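Local coordinates for uncharacterized protein (Bacteroides uniformis ATCC 8492, PDB 4Q68), which probably acts as an N-acetylmuramoyl-L-alanine amidase of the NlpC/P60 class, splitting the link between sugar and peptide in bacterial cell-wall material, at residues A[88-92]-A[118-124]; A[112-118]-A[152-158]. All blocks are in the same frame, centred on the assembly; numbering follows the deposited sequence. Where two conformers were deposited one is given.

Contact 1 of 2, residues A[88-92]-A[118-124]; sequences LHYIA and LSISYMS. With NAG (2-acetamido-2-deoxy-beta-D-glucopyranose), chain B.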
# COMPACT_ATOMS: atom_id res chain seq x y z
N LEU A 88 7.46 4.50 5.90
CA LEU A 88 6.79 5.15 4.77
C LEU A 88 5.27 5.11 4.95
O LEU A 88 4.54 4.39 4.28
CB LEU A 88 7.25 4.50 3.48
CG LEU A 88 8.72 4.75 3.18
CD1 LEU A 88 9.29 3.69 2.24
CD2 LEU A 88 8.93 6.14 2.60
N HIS A 89 4.81 5.94 5.87
CA HIS A 89 3.40 5.98 6.26
C HIS A 89 2.47 6.35 5.11
O HIS A 89 1.38 5.81 5.00
CB HIS A 89 3.18 7.00 7.37
CG HIS A 89 3.94 6.70 8.60
ND1 HIS A 89 3.63 5.63 9.41
CD2 HIS A 89 5.03 7.30 9.15
CE1 HIS A 89 4.48 5.61 10.42
NE2 HIS A 89 5.34 6.60 10.28
N TYR A 90 2.88 7.32 4.29
CA TYR A 90 2.05 7.76 3.19
C TYR A 90 2.35 6.93 1.95
O TYR A 90 3.51 6.78 1.56
CB TYR A 90 2.27 9.24 2.90
CG TYR A 90 1.76 10.16 3.97
CD1 TYR A 90 0.40 10.26 4.24
CD2 TYR A 90 2.63 10.98 4.69
CE1 TYR A 90 -0.08 11.14 5.19
CE2 TYR A 90 2.15 11.87 5.63
CZ TYR A 90 0.80 11.96 5.87
OH TYR A 90 0.29 12.89 6.75
N ILE A 91 1.31 6.42 1.32
CA ILE A 91 1.52 5.51 0.21
C ILE A 91 2.16 6.20 -0.99
O ILE A 91 2.95 5.58 -1.68
CB ILE A 91 0.23 4.72 -0.11
CG1 ILE A 91 -0.20 3.93 1.13
CG2 ILE A 91 0.45 3.79 -1.30
CD1 ILE A 91 0.90 3.09 1.80
N ALA A 92 1.91 7.49 -1.21
CA ALA A 92 2.65 8.17 -2.30
C ALA A 92 4.15 8.06 -2.06
O ALA A 92 4.93 7.88 -2.99
CB ALA A 92 2.25 9.64 -2.41
N LEU A 118 -1.14 15.90 -5.45
CA LEU A 118 -1.12 15.43 -4.08
C LEU A 118 -1.29 16.58 -3.09
O LEU A 118 -0.70 17.65 -3.24
CB LEU A 118 0.17 14.68 -3.78
CG LEU A 118 0.38 13.37 -4.55
CD1 LEU A 118 1.78 12.85 -4.28
CD2 LEU A 118 -0.67 12.33 -4.19
N SER A 119 -2.09 16.32 -2.07
CA SER A 119 -2.27 17.23 -0.95
C SER A 119 -2.24 16.37 0.31
O SER A 119 -3.25 15.75 0.66
CB SER A 119 -3.58 17.99 -1.14
OG SER A 119 -3.84 18.83 -0.05
N ILE A 120 -1.07 16.29 0.93
CA ILE A 120 -0.84 15.36 2.02
C ILE A 120 -0.46 16.13 3.27
O ILE A 120 0.49 16.90 3.28
CB ILE A 120 0.24 14.32 1.62
CG1 ILE A 120 -0.27 13.44 0.46
CG2 ILE A 120 0.62 13.47 2.81
CD1 ILE A 120 0.77 12.49 -0.14
N SER A 121 -1.25 15.92 4.32
CA SER A 121 -1.09 16.62 5.59
C SER A 121 -1.83 15.97 6.76
O SER A 121 -1.85 16.54 7.85
CB SER A 121 -1.58 18.07 5.46
OG SER A 121 -2.95 18.10 5.17
N TYR A 122 -2.44 14.80 6.57
CA TYR A 122 -3.37 14.27 7.59
C TYR A 122 -2.69 14.04 8.94
O TYR A 122 -3.25 14.37 9.98
CB TYR A 122 -3.99 12.97 7.07
CG TYR A 122 -5.09 12.44 7.94
CD1 TYR A 122 -4.82 11.62 9.01
CD2 TYR A 122 -6.41 12.76 7.67
CE1 TYR A 122 -5.84 11.13 9.81
CE2 TYR A 122 -7.45 12.28 8.47
CZ TYR A 122 -7.15 11.47 9.55
OH TYR A 122 -8.14 10.97 10.36
N MSE A 123 -1.52 13.42 8.93
CA MSE A 123 -0.90 13.01 10.19
C MSE A 123 -0.49 14.20 11.04
O MSE A 123 -0.81 14.24 12.23
CB MSE A 123 0.28 12.09 9.92
CG MSE A 123 -0.12 10.79 9.24
SE MSE A 123 1.37 9.63 8.85
CE MSE A 123 1.73 8.97 10.62
N SER A 124 0.21 15.17 10.46
CA SER A 124 0.59 16.34 11.25
C SER A 124 -0.62 17.17 11.65
O SER A 124 -0.59 17.86 12.66
CB SER A 124 1.61 17.22 10.55
OG SER A 124 1.02 17.91 9.48
C1 NAG B . -0.90 2.99 7.25
C2 NAG B . -0.33 4.07 8.17
C3 NAG B . 1.08 3.72 8.63
C4 NAG B . 1.19 2.26 9.07
C5 NAG B . 0.51 1.31 8.09
C6 NAG B . 0.54 -0.11 8.64
C7 NAG B . -1.19 6.35 7.89
C8 NAG B . -1.10 7.67 7.19
N2 NAG B . -0.35 5.38 7.52
O1 NAG B . -2.24 3.29 7.00
O3 NAG B . 1.37 4.53 9.74
O4 NAG B . 2.53 1.90 9.27
O5 NAG B . -0.83 1.72 7.88
O6 NAG B . -0.14 -0.18 9.86
O7 NAG B . -2.03 6.24 8.78
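The chain at 88-92 runs against the direction of 118-124, pairing H89 with M123, Y90 with I120 and A92 with L118; the CA atoms of Y90 and I120 lie 8.2 Å apart, so side chains make the contact. The Y90 ring is sandwiched. Over the centre of one face sits the I120 methyl CG2, 3.3 Å from the Y90 centroid and only 8° off the normal, a close CH-pi contact. Over the opposite face, displaced toward the rim, SE of the selenomethionine M123 lies 4.2 Å from the same centroid, a Met-aromatic contact. The end of the ring is fixed too: M123 N, in the first turn of helix 122-125, donates to Y90 OH over 2.9 Å (163°), and the same hydroxyl bonds to E147. The M123 chain bends at its last torsion (chi3 76°), which carries CE over the H89 ring, 3.9 Å from its centroid. H89 ND1 donates to NAG O3 over a notably short 2.5 Å, and SE of M123 also meets NAG C8 at 3.6 Å. Farther along, A92 CB touches L118 CD1 at 3.7 Å and I120 CD1. Helix 137-150 flanks the Y90 ring through M143 and L150, D187 receives the A92 N-H at the start of helix 91-100, and I91 leans on strand 188-197.

Contact 2 of 2, residues A[112-118]-A[152-158]; sequences SPDTERL and GKEVHYL. With NA (sodium ion), chain D.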
# COMPACT_ATOMS: atom_id res chain seq x y z
N SER A 112 -2.61 5.60 -17.44
CA SER A 112 -3.79 6.43 -17.22
C SER A 112 -3.49 7.88 -17.47
O SER A 112 -2.55 8.42 -16.89
CB SER A 112 -4.31 6.31 -15.80
OG SER A 112 -5.41 7.18 -15.66
N PRO A 113 -4.30 8.55 -18.31
CA PRO A 113 -4.08 9.97 -18.57
C PRO A 113 -4.50 10.91 -17.44
O PRO A 113 -4.12 12.09 -17.42
CB PRO A 113 -4.95 10.23 -19.81
CG PRO A 113 -6.06 9.25 -19.70
CD PRO A 113 -5.39 8.01 -19.16
N ASP A 114 -5.31 10.41 -16.52
CA ASP A 114 -5.83 11.23 -15.45
C ASP A 114 -4.79 11.42 -14.38
O ASP A 114 -4.04 10.49 -14.05
CB ASP A 114 -7.08 10.59 -14.88
CG ASP A 114 -8.23 10.66 -15.86
OD1 ASP A 114 -8.64 11.79 -16.18
OD2 ASP A 114 -8.73 9.62 -16.31
N THR A 115 -4.75 12.62 -13.81
CA THR A 115 -3.81 12.91 -12.77
C THR A 115 -4.45 13.66 -11.62
O THR A 115 -5.50 14.28 -11.76
CB THR A 115 -2.56 13.68 -13.26
OG1 THR A 115 -2.92 15.01 -13.60
CG2 THR A 115 -1.93 13.03 -14.46
N GLU A 116 -3.85 13.54 -10.44
CA GLU A 116 -4.29 14.33 -9.30
C GLU A 116 -3.06 14.90 -8.61
O GLU A 116 -2.02 14.26 -8.51
CB GLU A 116 -5.21 13.53 -8.35
CG GLU A 116 -4.58 12.33 -7.65
CD GLU A 116 -5.46 11.70 -6.57
OE1 GLU A 116 -6.66 12.02 -6.51
OE2 GLU A 116 -4.93 10.90 -5.78
N ARG A 117 -3.21 16.14 -8.14
CA ARG A 117 -2.16 16.88 -7.44
C ARG A 117 -2.22 16.46 -5.97
O ARG A 117 -3.23 16.65 -5.31
CB ARG A 117 -2.39 18.39 -7.57
CG ARG A 117 -1.31 19.24 -6.90
CD ARG A 117 -1.73 20.67 -6.96
NE ARG A 117 -0.87 21.58 -6.21
CZ ARG A 117 0.15 22.26 -6.73
NH1 ARG A 117 0.51 22.07 -7.99
NH2 ARG A 117 0.82 23.13 -5.97
N LEU A 118 -1.14 15.90 -5.45
CA LEU A 118 -1.12 15.43 -4.08
C LEU A 118 -1.29 16.58 -3.09
O LEU A 118 -0.70 17.65 -3.24
CB LEU A 118 0.17 14.68 -3.78
CG LEU A 118 0.38 13.37 -4.55
CD1 LEU A 118 1.78 12.85 -4.28
CD2 LEU A 118 -0.67 12.33 -4.19
N GLY A 152 1.88 18.75 -3.79
CA GLY A 152 2.06 19.58 -4.97
C GLY A 152 2.50 18.81 -6.19
O GLY A 152 2.46 19.34 -7.29
N LYS A 153 2.89 17.56 -6.04
CA LYS A 153 3.33 16.74 -7.16
C LYS A 153 2.10 16.10 -7.83
O LYS A 153 1.15 15.75 -7.15
CB LYS A 153 4.32 15.67 -6.68
CG LYS A 153 5.45 16.20 -5.77
CD LYS A 153 6.22 17.36 -6.39
CE LYS A 153 7.40 17.76 -5.53
NZ LYS A 153 8.13 16.56 -5.05
N GLU A 154 2.14 15.97 -9.15
CA GLU A 154 1.08 15.28 -9.90
C GLU A 154 1.42 13.81 -9.97
O GLU A 154 2.56 13.43 -10.26
CB GLU A 154 0.88 15.76 -11.35
CG GLU A 154 0.26 17.13 -11.59
CD GLU A 154 -1.19 17.32 -11.12
OE1 GLU A 154 -2.10 16.52 -11.41
OE2 GLU A 154 -1.39 18.36 -10.49
N VAL A 155 0.42 12.99 -9.73
CA VAL A 155 0.54 11.56 -9.94
C VAL A 155 -0.61 11.13 -10.82
O VAL A 155 -1.66 11.77 -10.86
CB VAL A 155 0.52 10.76 -8.61
CG1 VAL A 155 1.70 11.15 -7.74
CG2 VAL A 155 -0.77 10.96 -7.84
N HIS A 156 -0.43 10.03 -11.52
CA HIS A 156 -1.48 9.47 -12.34
C HIS A 156 -2.33 8.51 -11.54
O HIS A 156 -1.83 7.80 -10.68
CB HIS A 156 -0.89 8.76 -13.54
CG HIS A 156 -0.20 9.69 -14.49
ND1 HIS A 156 -0.63 9.83 -15.79
CD2 HIS A 156 0.87 10.50 -14.35
CE1 HIS A 156 0.14 10.71 -16.41
NE2 HIS A 156 1.05 11.14 -15.56
N TYR A 157 -3.62 8.47 -11.84
CA TYR A 157 -4.51 7.53 -11.19
C TYR A 157 -5.62 7.19 -12.16
O TYR A 157 -5.82 7.89 -13.16
CB TYR A 157 -5.07 8.08 -9.86
CG TYR A 157 -6.19 9.10 -10.02
CD1 TYR A 157 -5.96 10.32 -10.64
CD2 TYR A 157 -7.46 8.82 -9.59
CE1 TYR A 157 -6.99 11.22 -10.83
CE2 TYR A 157 -8.50 9.73 -9.78
CZ TYR A 157 -8.25 10.93 -10.40
OH TYR A 157 -9.27 11.84 -10.62
N LEU A 158 -6.36 6.13 -11.86
CA LEU A 158 -7.51 5.72 -12.65
C LEU A 158 -8.76 6.08 -11.85
O LEU A 158 -9.01 5.49 -10.80
CB LEU A 158 -7.47 4.21 -12.89
CG LEU A 158 -8.59 3.68 -13.78
CD1 LEU A 158 -8.45 4.16 -15.22
CD2 LEU A 158 -8.61 2.16 -13.73
NA NA D . -8.39 13.26 -7.56
O HOH W 1 -8.60 14.17 -12.19
O HOH W 2 -7.61 15.05 -9.46
O HOH W 3 0.75 19.68 -9.49
O HOH W 4 -11.10 13.21 -7.65
O HOH W 5 -7.99 15.18 -5.64
O HOH W 6 -6.93 10.80 -6.88
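Strands 115-117 and 154-156 pair as a two-stranded antiparallel sheet, E116 and V155 forming the hydrogen-bonded pair between the non-hydrogen-bonded pairs T115-H156 and R117-E154. The pairing runs on past the strands: Y157 N donates to D114 O, L118 N to K153 O, and G152 N to L118 O. H156 shares a face of the sheet with T115. Its CB lies 3.6 Å from D114 O; beyond CG, ND1 donates to S112 O at 2.6 Å, almost straight at 174° and in the ring plane. The T115 methyl CG2 stands over the centre of the whole ring, 3.5 Å from the centroid and about equally near CD2, CE1 and, at the tip, NE2. With an alanine in place of H156, S112 O would probably lose this donor and a gap would open beside the T115 methyl. S112 itself reaches across in turn: with OG anti to the backbone N (chi1 177°), it donates to Y157 O at 2.6 Å, from above the carbonyl plane. V155, on the face it shares with E116, meets L118 just beyond the strand, CG1 to CD1 at 3.9 Å. The E116 carboxylate, in one of its two conformers, stacks over the Y157 ring with planes 25° apart, and its OE1 binds a sodium ion at 2.4 Å, four waters completing the observed shell.

Overall arrangement
From the N terminus, the chain passes 88-92, enters helix 91-100 and continues through strand 104-106, helix 107-111 and strand 115-117 before 118-124 returns to close contact 1. Contact 2 opens inside that loop at 112-118 and closes at 152-158, after helices 122-125, 131-134 and 137-150. The segments alternate, so the two loops cross instead of nesting, and L118, where strand 115-117 gives way to the run into helix 122-125, belongs to both. The centres lie about 15 Å apart. Contact 1 ties the start of helix 91-100 to the run into helix 122-125, beside the NAG sugar; contact 2 ties the small two-stranded sheet to the larger antiparallel one, where L158 pairs with I233 of strand 230-238.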